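Local atomic coordinates of pyrroline carboxylate reductase (Plasmodium falciparum, PDB entry 2RCY), a protein that binds NADP and, as a member of the pyrroline-5-carboxylate reductase family, probably catalyses the NAD(P)H-dependent reduction of pyrroline-5-carboxylate to proline. Residues A[86-91]-A[108-113]; A[125-130]-A[151-156]; A[8-13]-A[62-67]; A[26-31]-A[142-147]. All coordinates share one frame; numbering follows the deposited sequence.

Interaction 1 (A[86-91]-A[108-113]). With NAP (NADP nicotinamide-adenine-dinucleotide phosphate), chain G.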
# COMPACT_ATOMS: atom_id res chain seq x y z
N LEU A 86 16.98 50.76 -2.51
CA LEU A 86 16.45 49.50 -3.03
C LEU A 86 16.52 48.38 -2.00
O LEU A 86 17.60 48.05 -1.50
CB LEU A 86 17.17 49.09 -4.32
CG LEU A 86 16.65 47.87 -5.08
CD1 LEU A 86 15.31 48.15 -5.75
CD2 LEU A 86 17.67 47.42 -6.11
N LEU A 87 15.36 47.81 -1.69
CA LEU A 87 15.28 46.66 -0.79
C LEU A 87 15.04 45.39 -1.59
O LEU A 87 14.05 45.27 -2.31
CB LEU A 87 14.15 46.86 0.23
CG LEU A 87 13.84 45.71 1.20
CD1 LEU A 87 14.91 45.59 2.28
CD2 LEU A 87 12.47 45.90 1.82
N ILE A 88 15.97 44.44 -1.47
CA ILE A 88 15.80 43.12 -2.09
C ILE A 88 15.58 42.07 -1.00
O ILE A 88 16.34 41.98 -0.04
CB ILE A 88 16.95 42.75 -3.10
CG1 ILE A 88 18.00 41.82 -2.49
CG2 ILE A 88 17.60 44.00 -3.70
CD1 ILE A 88 17.84 40.38 -2.90
N SER A 89 14.51 41.29 -1.15
CA SER A 89 14.17 40.26 -0.17
C SER A 89 14.36 38.87 -0.76
O SER A 89 13.87 38.58 -1.85
CB SER A 89 12.73 40.44 0.32
OG SER A 89 12.40 39.47 1.30
N ILE A 90 15.08 38.02 -0.03
CA ILE A 90 15.26 36.62 -0.43
C ILE A 90 14.43 35.67 0.44
O ILE A 90 14.55 34.45 0.32
CB ILE A 90 16.76 36.19 -0.45
CG1 ILE A 90 17.39 36.27 0.94
CG2 ILE A 90 17.54 37.01 -1.48
CD1 ILE A 90 18.63 35.42 1.12
N CYS A 91 13.59 36.24 1.30
CA CYS A 91 12.73 35.47 2.20
C CYS A 91 11.72 34.62 1.44
O CYS A 91 11.04 35.11 0.53
CB CYS A 91 12.00 36.40 3.18
SG CYS A 91 13.06 37.18 4.41
N LYS A 108 10.99 50.92 -2.65
CA LYS A 108 11.37 50.10 -3.79
C LYS A 108 11.62 48.66 -3.33
O LYS A 108 12.62 48.38 -2.66
CB LYS A 108 12.61 50.67 -4.48
CG LYS A 108 12.38 51.98 -5.22
CD LYS A 108 13.68 52.54 -5.78
CE LYS A 108 13.44 53.71 -6.73
NZ LYS A 108 12.90 54.91 -6.03
N ILE A 109 10.70 47.76 -3.69
CA ILE A 109 10.75 46.38 -3.22
C ILE A 109 10.85 45.38 -4.36
O ILE A 109 10.01 45.36 -5.27
CB ILE A 109 9.54 46.04 -2.31
CG1 ILE A 109 9.45 47.02 -1.13
CG2 ILE A 109 9.63 44.60 -1.79
CD1 ILE A 109 8.06 47.20 -0.57
N VAL A 110 11.90 44.56 -4.31
CA VAL A 110 12.09 43.48 -5.28
C VAL A 110 12.30 42.15 -4.53
O VAL A 110 13.11 42.06 -3.61
CB VAL A 110 13.24 43.79 -6.29
CG1 VAL A 110 14.52 44.19 -5.58
CG2 VAL A 110 13.48 42.63 -7.24
N TRP A 111 11.54 41.13 -4.93
CA TRP A 111 11.60 39.82 -4.29
C TRP A 111 12.38 38.82 -5.14
O TRP A 111 11.89 38.34 -6.16
CB TRP A 111 10.18 39.32 -3.98
CG TRP A 111 10.11 37.97 -3.31
CD1 TRP A 111 11.03 37.40 -2.48
CD2 TRP A 111 9.01 37.05 -3.38
NE1 TRP A 111 10.60 36.16 -2.06
CE2 TRP A 111 9.36 35.93 -2.59
CE3 TRP A 111 7.78 37.05 -4.04
CZ2 TRP A 111 8.51 34.82 -2.44
CZ3 TRP A 111 6.94 35.95 -3.89
CH2 TRP A 111 7.31 34.86 -3.10
N VAL A 112 13.60 38.52 -4.70
CA VAL A 112 14.50 37.62 -5.42
C VAL A 112 14.57 36.26 -4.72
O VAL A 112 14.70 36.20 -3.49
CB VAL A 112 15.93 38.22 -5.54
CG1 VAL A 112 16.84 37.33 -6.38
CG2 VAL A 112 15.88 39.63 -6.13
N MSE A 113 14.49 35.19 -5.50
CA MSE A 113 14.61 33.84 -4.97
C MSE A 113 15.88 33.16 -5.49
O MSE A 113 15.93 32.74 -6.65
CB MSE A 113 13.35 33.02 -5.28
CG MSE A 113 13.31 31.63 -4.63
SE MSE A 113 13.71 31.62 -2.72
CE MSE A 113 12.41 32.94 -2.09
PA NAP G . 19.59 30.61 8.64
O1A NAP G . 20.81 29.81 8.26
O2A NAP G . 18.92 30.35 9.96
O5B NAP G . 19.97 32.17 8.52
C5B NAP G . 19.40 33.17 9.36
C4B NAP G . 20.54 34.07 9.84
O4B NAP G . 20.04 35.35 10.25
C3B NAP G . 21.26 33.46 11.03
O3B NAP G . 22.63 33.25 10.69
C2B NAP G . 21.14 34.48 12.15
O2B NAP G . 22.38 34.68 12.83
C1B NAP G . 20.70 35.76 11.45
N9A NAP G . 19.79 36.61 12.26
C8A NAP G . 18.97 36.20 13.25
N7A NAP G . 18.30 37.27 13.74
C5A NAP G . 18.71 38.36 13.05
C6A NAP G . 18.38 39.71 13.10
N6A NAP G . 17.47 40.16 13.99
N1A NAP G . 18.99 40.57 12.25
C2A NAP G . 19.89 40.13 11.35
N3A NAP G . 20.22 38.84 11.28
C4A NAP G . 19.65 37.93 12.12
O3 NAP G . 18.49 30.46 7.48
PN NAP G . 18.88 30.51 5.92
O1N NAP G . 18.81 29.10 5.38
O2N NAP G . 20.15 31.31 5.75
O5D NAP G . 17.66 31.31 5.26
C5D NAP G . 17.50 32.72 5.41
C4D NAP G . 16.48 33.21 4.39
O4D NAP G . 16.91 32.88 3.07
C3D NAP G . 15.11 32.58 4.59
O3D NAP G . 14.13 33.62 4.62
C2D NAP G . 14.91 31.67 3.39
O2D NAP G . 13.56 31.70 2.91
C1D NAP G . 15.85 32.24 2.34
N1N NAP G . 16.37 31.23 1.42
C2N NAP G . 17.18 30.24 1.86
C3N NAP G . 17.68 29.29 0.98
C7N NAP G . 18.58 28.20 1.48
O7N NAP G . 18.86 28.09 2.78
N7N NAP G . 19.09 27.40 0.66
C4N NAP G . 17.34 29.36 -0.37
C5N NAP G . 16.51 30.39 -0.81
C6N NAP G . 16.04 31.32 0.12
P2B NAP G . 22.87 33.69 14.01
O1X NAP G . 23.97 34.48 14.70
O2X NAP G . 21.65 33.45 14.87
O3X NAP G . 23.37 32.46 13.29
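Leu87 and Ser89 exchange backbone hydrogen bonds with Lys108, Val110 and Val112 in a beta-alpha-beta unit of the NADP-binding Rossmann-type domain, where strands 86-89 and 108-113 run parallel. Leu87 N reaches Lys108 O (3.0 Å), Val110 N Leu87 O, Ser89 N Val110 O, and Val112 N Ser89 O. Beyond Ser89 segment 86-91 leaves the strand, and the indole of Trp111 adds a side-chain bond: its NE1 donates to Cys91 O at 2.8 Å. This bond is bent (134° at the hydrogen), with the carbonyl oxygen 30° out of the ring plane. Ser89 O lies in that plane at the ring edge, 3.1 Å from Trp111 CD1. Trp111 CG stands anti to the backbone N (chi1 180°). On the other face, Ile88 and Val110 lie side by side with CG2 to CG1 at 3.6 Å, and Ile88 CD1 meets Val112 CG2. At the nucleotide end, selenium of selenomethionine Met113 approaches nicotinamide atom C5N of NADP at 3.6 Å, while its CE lies against Ile90 O. Phe145 of helix 135-146 packs against Ile88 and Val112, Leu99 of helix 96-103 against Ser89 and Ile109, and strands 61-64 and 123-129 flank the pair.

Interaction 2 (A[125-130]-A[151-156])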
# COMPACT_ATOMS: atom_id res chain seq x y z
N PHE A 125 18.28 32.09 -10.15
CA PHE A 125 17.50 33.15 -9.54
C PHE A 125 16.22 33.43 -10.32
O PHE A 125 16.20 33.37 -11.55
CB PHE A 125 18.32 34.45 -9.44
CG PHE A 125 19.70 34.27 -8.87
CD1 PHE A 125 20.79 34.03 -9.71
CD2 PHE A 125 19.93 34.36 -7.50
CE1 PHE A 125 22.07 33.88 -9.19
CE2 PHE A 125 21.21 34.21 -6.97
CZ PHE A 125 22.28 33.97 -7.82
N ILE A 126 15.16 33.73 -9.58
CA ILE A 126 13.93 34.29 -10.14
C ILE A 126 13.51 35.50 -9.31
O ILE A 126 13.70 35.52 -8.09
CB ILE A 126 12.75 33.26 -10.20
CG1 ILE A 126 12.48 32.59 -8.84
CG2 ILE A 126 12.96 32.26 -11.35
CD1 ILE A 126 13.34 31.37 -8.50
N TYR A 127 12.96 36.51 -9.97
CA TYR A 127 12.54 37.72 -9.26
C TYR A 127 11.31 38.42 -9.83
O TYR A 127 10.96 38.26 -11.00
CB TYR A 127 13.71 38.72 -9.13
CG TYR A 127 13.91 39.66 -10.30
CD1 TYR A 127 13.41 40.96 -10.27
CD2 TYR A 127 14.60 39.25 -11.44
CE1 TYR A 127 13.60 41.83 -11.34
CE2 TYR A 127 14.80 40.11 -12.52
CZ TYR A 127 14.29 41.39 -12.46
OH TYR A 127 14.48 42.25 -13.53
N CYS A 128 10.66 39.18 -8.96
CA CYS A 128 9.57 40.07 -9.32
C CYS A 128 9.72 41.33 -8.48
O CYS A 128 10.39 41.32 -7.45
CB CYS A 128 8.22 39.40 -9.05
SG CYS A 128 7.96 38.89 -7.34
N SER A 129 9.11 42.42 -8.94
CA SER A 129 9.26 43.71 -8.26
C SER A 129 7.95 44.49 -8.23
O SER A 129 7.05 44.25 -9.04
CB SER A 129 10.35 44.53 -8.94
OG SER A 129 10.06 44.74 -10.31
N ASN A 130 7.84 45.42 -7.29
CA ASN A 130 6.64 46.25 -7.15
C ASN A 130 6.58 47.39 -8.17
O ASN A 130 7.34 47.43 -9.13
CB ASN A 130 6.49 46.76 -5.71
CG ASN A 130 7.55 47.79 -5.32
OD1 ASN A 130 8.55 47.98 -6.01
ND2 ASN A 130 7.32 48.46 -4.19
N ILE A 151 19.68 34.72 -13.81
CA ILE A 151 18.46 35.29 -13.25
C ILE A 151 17.35 35.50 -14.30
O ILE A 151 17.62 35.92 -15.43
CB ILE A 151 18.74 36.61 -12.46
CG1 ILE A 151 17.49 37.09 -11.71
CG2 ILE A 151 19.32 37.71 -13.36
CD1 ILE A 151 17.77 37.99 -10.51
N HIS A 152 16.12 35.17 -13.91
CA HIS A 152 14.94 35.40 -14.73
C HIS A 152 13.98 36.33 -14.01
O HIS A 152 13.86 36.27 -12.78
CB HIS A 152 14.23 34.08 -15.03
CG HIS A 152 15.05 33.10 -15.80
ND1 HIS A 152 14.96 32.96 -17.17
CD2 HIS A 152 15.98 32.20 -15.39
CE1 HIS A 152 15.80 32.02 -17.57
NE2 HIS A 152 16.43 31.54 -16.51
N GLU A 153 13.30 37.19 -14.76
CA GLU A 153 12.19 37.96 -14.21
C GLU A 153 10.89 37.24 -14.53
O GLU A 153 10.59 36.97 -15.69
CB GLU A 153 12.16 39.39 -14.75
CG GLU A 153 11.12 40.27 -14.04
CD GLU A 153 11.09 41.71 -14.53
OE1 GLU A 153 11.58 41.98 -15.65
OE2 GLU A 153 10.57 42.56 -13.79
N ILE A 154 10.13 36.92 -13.48
CA ILE A 154 8.88 36.18 -13.63
C ILE A 154 7.73 36.91 -12.94
O ILE A 154 7.96 37.84 -12.16
CB ILE A 154 9.00 34.73 -13.10
CG1 ILE A 154 9.26 34.71 -11.59
CG2 ILE A 154 10.09 33.96 -13.86
CD1 ILE A 154 8.94 33.38 -10.93
N LYS A 155 6.51 36.47 -13.22
CA LYS A 155 5.31 36.98 -12.54
C LYS A 155 5.37 36.65 -11.04
O LYS A 155 5.99 35.67 -10.64
CB LYS A 155 4.05 36.38 -13.15
CG LYS A 155 3.80 36.78 -14.60
CD LYS A 155 2.65 35.98 -15.19
CE LYS A 155 2.28 36.47 -16.58
NZ LYS A 155 1.13 35.71 -17.14
N GLU A 156 4.71 37.47 -10.23
CA GLU A 156 4.67 37.25 -8.78
C GLU A 156 3.96 35.95 -8.41
O GLU A 156 4.36 35.26 -7.47
CB GLU A 156 4.02 38.44 -8.06
CG GLU A 156 4.28 38.46 -6.56
CD GLU A 156 3.46 39.50 -5.82
OE1 GLU A 156 3.44 39.46 -4.58
OE2 GLU A 156 2.83 40.37 -6.48
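Phe125, Ile126 and Tyr127 run parallel to Ile151, His152 and Glu153, the short strand axes 4.6 Å apart at closest approach and inclined by 28°. They are the two strands of the beta-alpha-beta unit strand 123-129, helix 135-146, strand 149-153, which completes one side of the sheet in this chain. His152 N donates to Phe125 O, Tyr127 N to His152 O, and Ile154 N to Tyr127 O (2.9 Å). On one face, Tyr127 CG stands between the backbone N and the carbonyl carbon (chi1 86°), and ring atom CE2 lies beside Glu153 CB. Glu153 CG lies over one ring face, offset toward the rim, in a CH-pi contact 4.0 Å from the ring centroid. The carboxylate of Glu153 is nearly parallel to the ring, and its OE2 forms a salt bridge with Lys138 of helix 135-146. Ile151 crosses the tyrosine at about a right angle, bringing CD1 to 3.5 Å from Tyr127 CD2, while its CG1 packs on Phe125 CB at 3.6 Å. On the opposite face, Ile126 CB meets Ile154 CD1 beside Ala162 of helix 159-167 and Leu193 and Leu197 of a second subunit. Past the paired residues, Cys128 SG rests 3.8 Å from Glu156 CG.

Interaction 3 (A[8-13]-A[62-67]). With NAP (NADP nicotinamide-adenine-dinucleotide phosphate), chain G.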
# COMPACT_ATOMS: atom_id res chain seq x y z
N GLY A 8 24.32 45.67 1.36
CA GLY A 8 24.17 45.26 2.75
C GLY A 8 23.35 44.00 2.92
O GLY A 8 22.26 43.87 2.36
N PHE A 9 23.88 43.06 3.71
CA PHE A 9 23.21 41.79 3.96
C PHE A 9 22.73 41.68 5.40
O PHE A 9 23.53 41.56 6.33
CB PHE A 9 24.13 40.62 3.61
CG PHE A 9 24.34 40.43 2.13
CD1 PHE A 9 25.39 41.06 1.47
CD2 PHE A 9 23.48 39.61 1.40
CE1 PHE A 9 25.58 40.89 0.10
CE2 PHE A 9 23.66 39.43 0.03
CZ PHE A 9 24.71 40.07 -0.62
N MSE A 10 21.41 41.73 5.58
CA MSE A 10 20.81 41.59 6.90
C MSE A 10 20.66 40.11 7.23
O MSE A 10 19.67 39.47 6.88
CB MSE A 10 19.46 42.33 6.96
CG MSE A 10 19.55 43.80 6.59
SE MSE A 10 17.98 44.87 7.02
CE MSE A 10 16.65 43.92 5.95
N GLY A 11 21.68 39.57 7.91
CA GLY A 11 21.75 38.15 8.23
C GLY A 11 22.69 37.41 7.30
O GLY A 11 22.57 37.52 6.08
N LEU A 12 23.62 36.66 7.88
CA LEU A 12 24.54 35.82 7.10
C LEU A 12 24.45 34.35 7.50
O LEU A 12 25.41 33.78 8.02
CB LEU A 12 25.99 36.31 7.21
CG LEU A 12 26.52 37.43 6.31
CD1 LEU A 12 28.03 37.32 6.25
CD2 LEU A 12 25.94 37.40 4.90
N GLY A 13 23.29 33.75 7.26
CA GLY A 13 23.08 32.33 7.54
C GLY A 13 23.64 31.46 6.44
O GLY A 13 24.70 31.74 5.90
N ILE A 62 19.83 46.99 0.04
CA ILE A 62 19.72 46.21 1.26
C ILE A 62 19.10 44.84 0.97
O ILE A 62 18.06 44.75 0.32
CB ILE A 62 18.90 46.96 2.36
CG1 ILE A 62 19.54 48.31 2.69
CG2 ILE A 62 18.81 46.13 3.63
CD1 ILE A 62 18.98 49.49 1.89
N VAL A 63 19.75 43.79 1.45
CA VAL A 63 19.28 42.42 1.27
C VAL A 63 18.75 41.86 2.59
O VAL A 63 19.48 41.80 3.58
CB VAL A 63 20.38 41.49 0.69
CG1 VAL A 63 19.83 40.09 0.43
CG2 VAL A 63 20.96 42.06 -0.58
N CYS A 64 17.49 41.46 2.59
CA CYS A 64 16.87 40.82 3.74
C CYS A 64 17.10 39.31 3.68
O CYS A 64 16.40 38.60 2.96
CB CYS A 64 15.37 41.14 3.80
SG CYS A 64 14.57 40.67 5.35
N ALA A 65 18.08 38.85 4.45
CA ALA A 65 18.50 37.44 4.41
C ALA A 65 18.21 36.70 5.71
O ALA A 65 18.88 35.72 6.05
CB ALA A 65 19.98 37.34 4.04
N VAL A 66 17.20 37.16 6.45
CA VAL A 66 16.77 36.51 7.68
C VAL A 66 15.65 35.51 7.41
O VAL A 66 15.06 35.52 6.32
CB VAL A 66 16.30 37.53 8.76
CG1 VAL A 66 17.46 38.38 9.24
CG2 VAL A 66 15.17 38.41 8.23
N LYS A 67 15.37 34.65 8.39
CA LYS A 67 14.21 33.75 8.34
C LYS A 67 12.91 34.57 8.28
O LYS A 67 12.83 35.63 8.89
CB LYS A 67 14.21 32.82 9.55
CG LYS A 67 15.18 31.64 9.44
CD LYS A 67 15.47 31.00 10.80
CE LYS A 67 14.25 30.28 11.36
NZ LYS A 67 14.48 29.76 12.73
PA NAP G . 19.59 30.61 8.64
O1A NAP G . 20.81 29.81 8.26
O2A NAP G . 18.92 30.35 9.96
O5B NAP G . 19.97 32.17 8.52
C5B NAP G . 19.40 33.17 9.36
C4B NAP G . 20.54 34.07 9.84
O4B NAP G . 20.04 35.35 10.25
C3B NAP G . 21.26 33.46 11.03
O3B NAP G . 22.63 33.25 10.69
C2B NAP G . 21.14 34.48 12.15
O2B NAP G . 22.38 34.68 12.83
C1B NAP G . 20.70 35.76 11.45
N9A NAP G . 19.79 36.61 12.26
C8A NAP G . 18.97 36.20 13.25
N7A NAP G . 18.30 37.27 13.74
C5A NAP G . 18.71 38.36 13.05
C6A NAP G . 18.38 39.71 13.10
N6A NAP G . 17.47 40.16 13.99
N1A NAP G . 18.99 40.57 12.25
C2A NAP G . 19.89 40.13 11.35
N3A NAP G . 20.22 38.84 11.28
C4A NAP G . 19.65 37.93 12.12
O3 NAP G . 18.49 30.46 7.48
PN NAP G . 18.88 30.51 5.92
O1N NAP G . 18.81 29.10 5.38
O2N NAP G . 20.15 31.31 5.75
O5D NAP G . 17.66 31.31 5.26
C5D NAP G . 17.50 32.72 5.41
C4D NAP G . 16.48 33.21 4.39
O4D NAP G . 16.91 32.88 3.07
C3D NAP G . 15.11 32.58 4.59
O3D NAP G . 14.13 33.62 4.62
C2D NAP G . 14.91 31.67 3.39
O2D NAP G . 13.56 31.70 2.91
C1D NAP G . 15.85 32.24 2.34
N1N NAP G . 16.37 31.23 1.42
C2N NAP G . 17.18 30.24 1.86
C3N NAP G . 17.68 29.29 0.98
C7N NAP G . 18.58 28.20 1.48
O7N NAP G . 18.86 28.09 2.78
N7N NAP G . 19.09 27.40 0.66
C4N NAP G . 17.34 29.36 -0.37
C5N NAP G . 16.51 30.39 -0.81
C6N NAP G . 16.04 31.32 0.12
P2B NAP G . 22.87 33.69 14.01
O1X NAP G . 23.97 34.48 14.70
O2X NAP G . 21.65 33.45 14.87
O3X NAP G . 23.37 32.46 13.29
O HOH W 1 20.97 34.17 5.84
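Gly8, Phe9 and Met10 lie parallel to Ile62, Val63 and Cys64, with the short strand axes 4.7 Å apart and inclined by 22°. Val63 N donates to Gly8 O at 2.7 Å, Met10 N to Val63 O, and Ala65 N, by a more bent bond, to Met10 O. On one face, Phe9 and Val63 point the same way and lie side by side; Val63 CG2 sits over the phenyl face in a CH-pi contact, 4.2 Å from the centroid. On the other, selenomethionine Met10 crosses Ile62 obliquely, its selenium packing on Ile62 CG2 at 3.7 Å, and a bend at chi3 (-60°) turns CE onto Cys64 CB. Leu55 and Val74 of the flanking helices 52-58 and 71-77 close on this side chain.

After the strands, both segments turn to the dinucleotide. Gly11, with positive phi (102°) and no side chain, brings its CA to 3.5 Å from adenine N3A, and Ala65 CB tucks against Gly11 O. A water accepts the N-H of Gly13 and also lies near Ala65 O and phosphate oxygen O2N of NADP. Hydroxyl O3D of the nicotinamide ribose donates to Val66 O at 2.7 Å. A first strand leading into a glycine-rich turn, Gly11, Gly13 and Gly16 fitting GxGxxG, beside a parallel strand whose end also meets the cofactor, is consistent with the Rossmann dinucleotide-binding fold.

Interaction 4 (A[26-31]-A[142-147]); sequences ANIIKK and NDIFNS
Ile28 and Ser147 carry this contact, which is made by packing alone, with no hydrogen bond between the two segments. CD1 of Ile28 makes the closest contacts of this side chain: it sits 3.5 Å from Ser147 OG and 3.7 Å from Ile144 CA, lying against the helix backbone, and it also approaches Asp143 O. The other branch of the same side chain, CG2, comes to 3.9 Å from Ser147 CB. Beside it, Ala26 CB meets Ser147 OG and Ser147 O, both at 3.5 Å, so that the serine hydroxymethyl group is touched by two aliphatic side chains. Ile29 contributes more distantly, its CD1 4.4 Å from Ile144 CG1.

Local conformation sets these groups in place. Ile28 CG1 stands between its backbone N and carbonyl carbon (chi1 43°), and CD1 extends from it toward the helix. The hydroxyl of Ser147 donates to Ile144 O one turn back in its own chain, at 2.7 Å, approaching from above the carbonyl plane; this bond occupies the hydroxyl proton, while the apolar methyls abut the oxygen. On the other segment, Asn27 is the first residue after helix 14-26 to leave helical angles, with positive phi, and the chain changes course there before Ile28.

Farther out, Ile23 of helix 14-26 packs on both Ile28 and Ile144, and Met2 touches Ile29, Asp143 and Ile144. The contact thus joins the loop between helix 14-26 and strand 34-37 to helix 135-146, whose Phe145 packs on Leu19 of helix 14-26 and on Ile151 of strand 149-153.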
# COMPACT_ATOMS: atom_id res chain seq x y z
N ALA A 26 32.70 37.22 -7.47
CA ALA A 26 32.37 37.64 -8.83
C ALA A 26 33.03 38.97 -9.20
O ALA A 26 33.18 39.29 -10.39
CB ALA A 26 30.86 37.74 -8.99
N ASN A 27 33.42 39.74 -8.18
CA ASN A 27 34.06 41.05 -8.34
C ASN A 27 33.34 42.00 -9.31
O ASN A 27 33.80 42.25 -10.43
CB ASN A 27 35.55 40.90 -8.70
CG ASN A 27 36.40 40.50 -7.51
OD1 ASN A 27 36.32 39.36 -7.03
ND2 ASN A 27 37.22 41.42 -7.02
N ILE A 28 32.20 42.49 -8.86
CA ILE A 28 31.44 43.53 -9.56
C ILE A 28 31.31 44.76 -8.66
O ILE A 28 31.12 45.88 -9.13
CB ILE A 28 30.04 43.05 -10.00
CG1 ILE A 28 29.36 42.24 -8.88
CG2 ILE A 28 30.14 42.22 -11.28
CD1 ILE A 28 27.85 42.20 -8.98
N ILE A 29 31.41 44.52 -7.35
CA ILE A 29 31.40 45.57 -6.34
C ILE A 29 32.64 45.41 -5.46
O ILE A 29 33.03 44.29 -5.13
CB ILE A 29 30.12 45.51 -5.46
CG1 ILE A 29 28.86 45.41 -6.34
CG2 ILE A 29 30.04 46.73 -4.55
CD1 ILE A 29 27.62 44.93 -5.61
N LYS A 30 33.25 46.53 -5.09
CA LYS A 30 34.47 46.54 -4.27
C LYS A 30 34.26 45.90 -2.90
O LYS A 30 33.19 46.04 -2.30
CB LYS A 30 35.00 47.96 -4.12
CG LYS A 30 35.56 48.55 -5.41
CD LYS A 30 35.72 50.05 -5.31
CE LYS A 30 36.21 50.63 -6.63
NZ LYS A 30 36.15 52.11 -6.64
N LYS A 31 35.29 45.20 -2.43
CA LYS A 31 35.25 44.47 -1.15
C LYS A 31 34.87 45.36 0.03
O LYS A 31 34.18 44.92 0.95
CB LYS A 31 36.60 43.80 -0.88
N ASN A 142 19.69 42.59 -12.08
CA ASN A 142 20.18 41.65 -13.08
C ASN A 142 21.70 41.43 -13.05
O ASN A 142 22.15 40.29 -13.10
CB ASN A 142 19.75 42.07 -14.49
CG ASN A 142 18.42 41.45 -14.90
OD1 ASN A 142 17.39 41.68 -14.27
ND2 ASN A 142 18.45 40.66 -15.97
N ASP A 143 22.46 42.51 -12.94
CA ASP A 143 23.92 42.45 -12.97
C ASP A 143 24.51 41.81 -11.71
O ASP A 143 25.56 41.17 -11.77
CB ASP A 143 24.53 43.84 -13.18
CG ASP A 143 24.13 44.46 -14.51
OD1 ASP A 143 23.62 43.74 -15.40
OD2 ASP A 143 24.32 45.68 -14.66
N ILE A 144 23.85 42.01 -10.57
CA ILE A 144 24.29 41.45 -9.29
C ILE A 144 24.20 39.92 -9.29
O ILE A 144 25.13 39.24 -8.85
CB ILE A 144 23.51 42.06 -8.09
CG1 ILE A 144 24.02 43.47 -7.78
CG2 ILE A 144 23.65 41.18 -6.84
CD1 ILE A 144 23.13 44.28 -6.85
N PHE A 145 23.10 39.40 -9.81
CA PHE A 145 22.84 37.96 -9.77
C PHE A 145 23.33 37.20 -11.00
O PHE A 145 23.61 36.00 -10.92
CB PHE A 145 21.36 37.69 -9.47
CG PHE A 145 20.89 38.27 -8.15
CD1 PHE A 145 21.30 37.72 -6.94
CD2 PHE A 145 20.06 39.39 -8.13
CE1 PHE A 145 20.88 38.26 -5.73
CE2 PHE A 145 19.63 39.93 -6.92
CZ PHE A 145 20.04 39.37 -5.72
N ASN A 146 23.44 37.89 -12.14
CA ASN A 146 24.05 37.30 -13.34
C ASN A 146 25.57 37.15 -13.22
O ASN A 146 26.19 36.44 -14.02
CB ASN A 146 23.69 38.08 -14.60
CG ASN A 146 22.38 37.62 -15.24
OD1 ASN A 146 22.07 36.43 -15.26
ND2 ASN A 146 21.62 38.57 -15.77
N SER A 147 26.15 37.82 -12.23
CA SER A 147 27.58 37.71 -11.95
C SER A 147 27.92 36.39 -11.24
O SER A 147 29.06 35.91 -11.33
CB SER A 147 28.07 38.90 -11.11
OG SER A 147 27.64 38.79 -9.76

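In the fold
Interactions 1, 2 and 3 are parallel strand pairings in one mixed sheet, closing along the chain in the order 3, 1, 2. Strand 86-89 adjoins strand 61-64, which links interactions 3 and 1, whose centres are about 11 Å apart; strand 108-113 lies antiparallel to strand 123-129, which links interactions 1 and 2, whose centres are about 10 Å apart. Interactions 1 and 3 both touch NADP, whereas interaction 2 extends the sheet away from interaction 3, with nearest atoms about 9 Å apart. Interaction 4 lies off the sheet, joining two helix-end regions, and alternates along the chain with 2 and 3; helix 135-146, which carries one side of interaction 4, also packs on the sheet.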